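Local coordinates for protein tripartite terminase subunit 3 (Human herpesvirus 5, PDB 3N4P) that serves as the nuclease-bearing large subunit of the viral terminase, the motor that moves herpesvirus genomic DNA into empty capsids, seen here as its C-terminal nuclease domain, at residues Y224-L232 with I253-I262; Y58-D68 with T80-R89. All coordinates share one frame; numbering follows the deposited sequence.

In the fold
Two contacts made in series, interaction 2 closing before interaction 1 opens, illustrate how a nuclease domain can bring distant carboxylates together. From the N terminus, interaction 2 comes first: strand 62-67 pairs antiparallel with strand 80-88, closing a loop of 11 residues just beyond Asp68, in the middle of the mixed sheet. Much later, interaction 1 closes a 20-residue connection by setting helix 221-229 across the start of helix 256-267, which carries Asp256. Neither contact nests in the other, yet they touch: Leu257, Ala260 and Val261 of the second helix pack on Tyr66, Val82 and Ala83. Helix 256-267 is thus tied to the sheet, with Asp256 about 5 Å from Asp68, side chain to side chain.

Interaction 1: Y224-L232 with I253-I262; sequences YLLEQIQNL and ISDDLIIAVI
Gln228 lays its extended side chain across Leu257 at about a right angle and offers its carboxamide oxygen to the opening turn of helix 256-267. Two backbone N-H groups converge on that oxygen. Ile258 N donates to Gln228 OE1 over 3.1 Å in a fairly straight bond (160° at the hydrogen), tilted out of the carbonyl plane, whereas the bond from Leu257 N to the same OE1 is weak and strongly bent. A buried side chain thereby takes up amides of a helix's first turn, which have no preceding turn to bond to.

Beyond this polar grip the contact is aliphatic. Ile258 CG1 stands anti to the backbone N (chi1 -175°), directing CD1 onto Ile229, where Ile258 CD1 to Ile229 CG1 is a tight 3.3 Å. Leu225 brings CD1 within 3.7 Å of Leu257 CD1, and the same Leu225 methyl also meets Ile258 and Val261. Leu257 CD1 further approaches the Tyr224 ring at its edge, 3.9 Å from CD1 of that ring; the Tyr224 hydroxyl is hydrogen-bonded to His99. At the far end Leu232 and Ile262 reach toward each other tip to tip, their CD1 atoms 4.1 Å apart. Strand 91-100 and helix 187-200 supply further packing around these side chains.

The two short helical segments run nearly perpendicular, at 88°, with axes 8.8 Å apart. This is a crossed helix pair beside the nuclease site: Asp256, a predicted active-site residue, lies in the same first turn that Gln228 holds, with its side chain about 7 Å from a bound magnesium ion.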
# COMPACT_ATOMS: atom_id res chain seq x y z
N TYR B 224 7.03 11.45 7.98
CA TYR B 224 7.85 11.80 9.11
C TYR B 224 8.92 10.72 9.41
O TYR B 224 10.08 11.05 9.66
CB TYR B 224 6.93 11.94 10.32
CG TYR B 224 7.63 12.42 11.56
CD1 TYR B 224 7.87 11.54 12.62
CD2 TYR B 224 8.03 13.77 11.70
CE1 TYR B 224 8.51 11.99 13.78
CE2 TYR B 224 8.68 14.22 12.86
CZ TYR B 224 8.90 13.33 13.90
OH TYR B 224 9.51 13.78 15.05
N LEU B 225 8.50 9.45 9.45
CA LEU B 225 9.36 8.33 9.68
C LEU B 225 10.39 8.20 8.49
O LEU B 225 11.57 7.95 8.73
CB LEU B 225 8.55 7.02 9.85
CG LEU B 225 9.38 5.74 9.99
CD1 LEU B 225 10.05 5.71 11.34
CD2 LEU B 225 8.56 4.45 9.84
N LEU B 226 9.97 8.42 7.26
CA LEU B 226 10.93 8.46 6.15
C LEU B 226 12.03 9.53 6.29
O LEU B 226 13.19 9.30 5.88
CB LEU B 226 10.22 8.73 4.87
CG LEU B 226 9.99 7.68 3.76
CD1 LEU B 226 11.06 6.51 3.70
CD2 LEU B 226 8.57 7.15 3.68
N GLU B 227 11.69 10.71 6.82
CA GLU B 227 12.71 11.73 7.07
C GLU B 227 13.84 11.19 7.97
O GLU B 227 15.02 11.43 7.73
CB GLU B 227 12.11 13.05 7.65
CG GLU B 227 11.69 14.04 6.58
CD GLU B 227 10.31 14.79 6.84
OE1 GLU B 227 9.61 15.14 5.84
OE2 GLU B 227 9.92 15.06 8.01
N GLN B 228 13.44 10.44 8.98
CA GLN B 228 14.40 9.77 9.86
C GLN B 228 15.17 8.62 9.19
O GLN B 228 16.35 8.44 9.46
CB GLN B 228 13.73 9.33 11.15
CG GLN B 228 13.22 10.55 11.93
CD GLN B 228 12.77 10.23 13.39
OE1 GLN B 228 13.14 9.19 13.98
NE2 GLN B 228 11.98 11.14 13.98
N ILE B 229 14.52 7.89 8.30
CA ILE B 229 15.14 6.72 7.68
C ILE B 229 16.29 7.20 6.83
O ILE B 229 17.30 6.54 6.75
CB ILE B 229 14.12 5.87 6.86
CG1 ILE B 229 13.28 5.05 7.82
CG2 ILE B 229 14.80 4.99 5.81
CD1 ILE B 229 11.98 4.55 7.29
N GLN B 230 16.16 8.40 6.27
CA GLN B 230 17.21 9.03 5.48
C GLN B 230 18.42 9.39 6.34
O GLN B 230 19.51 9.52 5.83
CB GLN B 230 16.67 10.31 4.84
CG GLN B 230 17.37 10.66 3.58
CD GLN B 230 16.41 10.86 2.42
OE1 GLN B 230 15.40 11.60 2.52
NE2 GLN B 230 16.70 10.19 1.31
N ASN B 231 18.20 9.59 7.64
CA ASN B 231 19.27 10.03 8.52
C ASN B 231 20.06 8.88 9.14
O ASN B 231 20.95 9.12 9.96
CB ASN B 231 18.71 10.93 9.64
CG ASN B 231 18.36 12.32 9.13
OD1 ASN B 231 19.12 12.91 8.35
ND2 ASN B 231 17.20 12.83 9.54
N LEU B 232 19.73 7.66 8.74
CA LEU B 232 20.28 6.46 9.31
C LEU B 232 21.73 6.16 8.87
O LEU B 232 22.02 6.17 7.67
CB LEU B 232 19.40 5.30 8.86
CG LEU B 232 18.78 4.41 9.92
CD1 LEU B 232 18.55 3.01 9.33
CD2 LEU B 232 19.62 4.39 11.22
N ILE B 253 20.10 15.54 14.28
CA ILE B 253 19.03 15.04 13.46
C ILE B 253 18.43 13.93 14.32
O ILE B 253 19.08 12.91 14.58
CB ILE B 253 19.56 14.54 12.10
CG1 ILE B 253 20.74 13.56 12.30
CG2 ILE B 253 19.95 15.75 11.24
CD1 ILE B 253 21.67 13.32 11.05
N SER B 254 17.22 14.17 14.81
CA SER B 254 16.58 13.25 15.73
C SER B 254 16.46 11.88 15.10
O SER B 254 16.18 11.77 13.90
CB SER B 254 15.18 13.75 16.10
OG SER B 254 14.18 13.29 15.17
N ASP B 255 16.65 10.84 15.91
CA ASP B 255 16.57 9.46 15.41
C ASP B 255 15.70 8.56 16.30
O ASP B 255 15.71 7.33 16.19
CB ASP B 255 17.99 8.88 15.20
CG ASP B 255 18.66 8.43 16.51
OD1 ASP B 255 18.79 9.23 17.47
OD2 ASP B 255 19.09 7.25 16.55
N ASP B 256 14.90 9.19 17.15
CA ASP B 256 14.20 8.43 18.16
C ASP B 256 13.09 7.53 17.66
O ASP B 256 12.92 6.46 18.17
CB ASP B 256 13.68 9.38 19.27
CG ASP B 256 14.79 10.27 19.83
OD1 ASP B 256 15.06 10.17 21.05
OD2 ASP B 256 15.41 11.04 19.05
N LEU B 257 12.28 7.97 16.72
CA LEU B 257 11.20 7.10 16.25
C LEU B 257 11.79 5.91 15.42
O LEU B 257 11.31 4.77 15.49
CB LEU B 257 10.23 7.89 15.36
CG LEU B 257 8.75 7.55 15.16
CD1 LEU B 257 8.19 7.80 13.76
CD2 LEU B 257 8.18 6.27 15.81
N ILE B 258 12.75 6.19 14.55
CA ILE B 258 13.29 5.13 13.74
C ILE B 258 13.93 3.98 14.56
O ILE B 258 13.68 2.83 14.27
CB ILE B 258 14.17 5.66 12.55
CG1 ILE B 258 14.64 4.53 11.62
CG2 ILE B 258 15.44 6.33 13.04
CD1 ILE B 258 13.54 3.79 10.84
N ILE B 259 14.74 4.29 15.56
CA ILE B 259 15.30 3.25 16.43
C ILE B 259 14.17 2.44 17.05
O ILE B 259 14.28 1.21 17.19
CB ILE B 259 16.06 3.86 17.62
CG1 ILE B 259 17.33 4.62 17.20
CG2 ILE B 259 16.52 2.74 18.65
CD1 ILE B 259 17.89 5.38 18.46
N ALA B 260 13.09 3.12 17.47
CA ALA B 260 12.01 2.35 18.05
C ALA B 260 11.44 1.33 17.06
O ALA B 260 11.10 0.22 17.45
CB ALA B 260 10.95 3.22 18.60
N VAL B 261 11.32 1.70 15.80
CA VAL B 261 10.85 0.74 14.82
C VAL B 261 11.94 -0.35 14.61
O VAL B 261 11.66 -1.51 14.58
CB VAL B 261 10.59 1.51 13.47
CG1 VAL B 261 10.39 0.54 12.25
CG2 VAL B 261 9.43 2.50 13.68
N ILE B 262 13.18 0.05 14.47
CA ILE B 262 14.25 -0.92 14.31
C ILE B 262 14.20 -2.00 15.44
O ILE B 262 14.33 -3.17 15.17
CB ILE B 262 15.60 -0.18 14.21
CG1 ILE B 262 15.65 0.60 12.90
CG2 ILE B 262 16.80 -1.15 14.27
CD1 ILE B 262 16.84 1.47 12.71

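Interaction 2: Y58-D68 with T80-R89; sequences YFGKTLYVYLD and TGVAAVGAYR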
# COMPACT_ATOMS: atom_id res chain seq x y z
N TYR B 58 -2.85 -15.51 7.85
CA TYR B 58 -1.44 -15.14 7.66
C TYR B 58 -0.88 -14.00 8.51
O TYR B 58 0.29 -13.67 8.37
CB TYR B 58 -1.16 -14.91 6.15
CG TYR B 58 -1.33 -16.22 5.40
CD1 TYR B 58 -0.24 -17.08 5.23
CD2 TYR B 58 -2.60 -16.65 4.99
CE1 TYR B 58 -0.39 -18.31 4.60
CE2 TYR B 58 -2.77 -17.91 4.36
CZ TYR B 58 -1.65 -18.72 4.16
OH TYR B 58 -1.76 -19.94 3.55
N PHE B 59 -1.68 -13.39 9.38
CA PHE B 59 -1.13 -12.35 10.27
C PHE B 59 -0.55 -12.90 11.54
O PHE B 59 -1.10 -13.82 12.16
CB PHE B 59 -2.19 -11.30 10.63
CG PHE B 59 -2.57 -10.43 9.47
CD1 PHE B 59 -3.49 -10.87 8.52
CD2 PHE B 59 -1.99 -9.19 9.32
CE1 PHE B 59 -3.84 -10.08 7.42
CE2 PHE B 59 -2.34 -8.38 8.23
CZ PHE B 59 -3.25 -8.86 7.25
N GLY B 60 0.55 -12.32 11.99
CA GLY B 60 0.98 -12.68 13.34
C GLY B 60 -0.08 -12.20 14.35
O GLY B 60 -0.72 -11.19 14.13
N LYS B 61 -0.28 -12.95 15.45
CA LYS B 61 -1.27 -12.55 16.44
C LYS B 61 -0.67 -11.76 17.61
O LYS B 61 -1.38 -11.34 18.54
CB LYS B 61 -2.08 -13.76 16.91
CG LYS B 61 -2.59 -14.50 15.68
CD LYS B 61 -3.64 -15.51 16.04
CE LYS B 61 -4.49 -15.74 14.80
NZ LYS B 61 -5.00 -17.16 14.78
N THR B 62 0.62 -11.51 17.52
CA THR B 62 1.28 -10.82 18.56
C THR B 62 1.70 -9.42 18.17
O THR B 62 2.40 -9.25 17.21
CB THR B 62 2.49 -11.61 19.06
OG1 THR B 62 2.03 -12.82 19.64
CG2 THR B 62 3.20 -10.84 20.16
N LEU B 63 1.30 -8.42 18.95
CA LEU B 63 1.79 -7.04 18.78
C LEU B 63 3.12 -6.85 19.54
O LEU B 63 3.14 -6.95 20.75
CB LEU B 63 0.76 -6.07 19.40
CG LEU B 63 0.34 -4.79 18.73
CD1 LEU B 63 -0.15 -3.61 19.67
CD2 LEU B 63 1.28 -4.33 17.54
N TYR B 64 4.21 -6.55 18.88
CA TYR B 64 5.47 -6.23 19.55
C TYR B 64 5.57 -4.71 19.67
O TYR B 64 5.41 -3.99 18.66
CB TYR B 64 6.67 -6.77 18.70
CG TYR B 64 6.66 -8.28 18.69
CD1 TYR B 64 5.87 -8.97 17.77
CD2 TYR B 64 7.33 -9.01 19.69
CE1 TYR B 64 5.81 -10.42 17.79
CE2 TYR B 64 7.29 -10.48 19.74
CZ TYR B 64 6.51 -11.16 18.79
OH TYR B 64 6.40 -12.55 18.82
N VAL B 65 5.83 -4.19 20.86
CA VAL B 65 6.10 -2.75 20.94
C VAL B 65 7.41 -2.39 21.66
O VAL B 65 7.82 -3.06 22.58
CB VAL B 65 4.88 -1.89 21.59
CG1 VAL B 65 3.53 -2.63 21.77
CG2 VAL B 65 5.32 -1.12 22.74
N TYR B 66 7.99 -1.24 21.35
CA TYR B 66 9.19 -0.81 22.04
C TYR B 66 9.07 0.65 22.30
O TYR B 66 8.67 1.39 21.41
CB TYR B 66 10.35 -0.95 21.06
CG TYR B 66 11.67 -0.47 21.55
CD1 TYR B 66 12.51 -1.33 22.27
CD2 TYR B 66 12.13 0.80 21.22
CE1 TYR B 66 13.80 -0.91 22.69
CE2 TYR B 66 13.40 1.24 21.65
CZ TYR B 66 14.22 0.38 22.38
OH TYR B 66 15.47 0.78 22.78
N LEU B 67 9.56 1.08 23.46
CA LEU B 67 9.71 2.50 23.68
C LEU B 67 10.94 2.79 24.49
O LEU B 67 11.40 1.96 25.26
CB LEU B 67 8.47 3.11 24.38
CG LEU B 67 8.17 2.60 25.78
CD1 LEU B 67 7.44 3.66 26.72
CD2 LEU B 67 7.30 1.37 25.65
N ASP B 68 11.44 4.00 24.32
CA ASP B 68 12.62 4.48 25.04
C ASP B 68 12.27 5.73 25.79
O ASP B 68 12.45 6.83 25.25
CB ASP B 68 13.77 4.78 24.05
CG ASP B 68 15.00 5.39 24.75
OD1 ASP B 68 15.02 5.56 26.00
OD2 ASP B 68 15.97 5.71 24.03
N THR B 80 10.12 10.92 23.04
CA THR B 80 10.11 9.48 23.35
C THR B 80 9.52 8.73 22.15
O THR B 80 8.39 8.95 21.84
CB THR B 80 9.18 9.27 24.62
OG1 THR B 80 9.76 9.90 25.80
CG2 THR B 80 8.87 7.77 24.88
N GLY B 81 10.26 7.82 21.52
CA GLY B 81 9.79 6.99 20.39
C GLY B 81 9.05 5.75 20.86
O GLY B 81 9.49 5.12 21.77
N VAL B 82 7.88 5.47 20.29
CA VAL B 82 7.06 4.26 20.49
C VAL B 82 6.73 3.68 19.07
O VAL B 82 6.41 4.43 18.16
CB VAL B 82 5.72 4.56 21.21
CG1 VAL B 82 5.10 3.28 21.80
CG2 VAL B 82 5.90 5.60 22.30
N ALA B 83 6.85 2.37 18.92
CA ALA B 83 6.47 1.67 17.72
C ALA B 83 5.81 0.36 18.07
O ALA B 83 6.17 -0.34 19.03
CB ALA B 83 7.70 1.41 16.82
N ALA B 84 4.86 0.01 17.21
CA ALA B 84 4.05 -1.18 17.37
C ALA B 84 3.98 -1.87 16.02
O ALA B 84 3.43 -1.28 15.06
CB ALA B 84 2.65 -0.79 17.86
N VAL B 85 4.53 -3.10 15.98
CA VAL B 85 4.66 -3.97 14.80
C VAL B 85 4.18 -5.42 14.99
O VAL B 85 4.12 -5.93 16.12
CB VAL B 85 6.11 -3.98 14.26
CG1 VAL B 85 6.72 -2.55 14.26
CG2 VAL B 85 6.92 -4.83 15.10
N GLY B 86 3.80 -6.09 13.89
CA GLY B 86 3.29 -7.47 13.90
C GLY B 86 3.69 -8.12 12.57
O GLY B 86 3.91 -7.41 11.58
N ALA B 87 3.68 -9.44 12.51
CA ALA B 87 4.08 -10.10 11.32
C ALA B 87 2.94 -10.21 10.31
O ALA B 87 1.76 -10.32 10.68
CB ALA B 87 4.69 -11.44 11.65
N TYR B 88 3.33 -10.19 9.03
CA TYR B 88 2.41 -10.63 7.99
C TYR B 88 3.17 -11.47 6.99
O TYR B 88 4.06 -10.94 6.34
CB TYR B 88 1.71 -9.45 7.30
CG TYR B 88 0.95 -9.91 6.11
CD1 TYR B 88 -0.18 -10.72 6.27
CD2 TYR B 88 1.39 -9.62 4.80
CE1 TYR B 88 -0.86 -11.18 5.17
CE2 TYR B 88 0.71 -10.11 3.71
CZ TYR B 88 -0.42 -10.89 3.91
OH TYR B 88 -1.12 -11.42 2.83
N ARG B 89 2.79 -12.76 6.86
CA ARG B 89 3.57 -13.78 6.16
C ARG B 89 5.02 -13.57 6.54
O ARG B 89 5.31 -13.51 7.70
CB ARG B 89 3.35 -13.74 4.60
CG ARG B 89 1.86 -13.64 4.20
CD ARG B 89 1.53 -13.62 2.67
NE ARG B 89 0.82 -14.85 2.29
CZ ARG B 89 -0.51 -15.02 2.16
NH1 ARG B 89 -1.36 -14.02 2.35
NH2 ARG B 89 -0.97 -16.21 1.80
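Tyr58 and Arg89 meet flat on flat: the guanidinium lies over one face of the phenol ring, planes 12° apart, with Arg89 CZ 3.7 Å from the ring centroid in a cation-pi stack. A bend at chi3 (113°) folds the arginine back over the ring. Its position is fixed further by Arg89 NH1, which donates to Tyr88 OH at 2.7 Å in the guanidinium plane, a hydroxyl also hydrogen-bonded to Glu42 of the second subunit, while Arg89 N bonds to Tyr58 O over 3.1 Å. The next aromatic pair is turned differently. Phe59 and Tyr88 meet obliquely, with planes at 41° and centroids 4.7 Å apart, and Tyr88 CD1 sits over the middle of the Phe59 ring.

Gly60 N then bonds to Ala87 O at 2.7 Å, coming from above the carbonyl plane. Beyond it the register shifts by two residues and a regular ladder begins. Tyr64-Val85 and Tyr66-Ala83 are hydrogen-bonded pairs, whose side chains share one face; Val65-Ala84 and Leu67-Val82 are non-hydrogen-bonded and face the other way. The Tyr64 ring meets Val85 O at its edge, while Thr62 CG2 lies over one of its faces. On the opposite side of the sheet, Leu63 CD2 touches Ala84 CB at 3.8 Å. The ladder ends at a weak bond from Asp68 N to Gly81 O, 3.4 Å long, beside the magnesium site of Asp68 and Glu139.

Helix 109-127 covers the Leu63, Leu67, Val82 and Ala84 face. Strand 133-138 pairs in parallel with the other edge of strand 62-67, and strand 91-100 pairs antiparallel with strand 80-88.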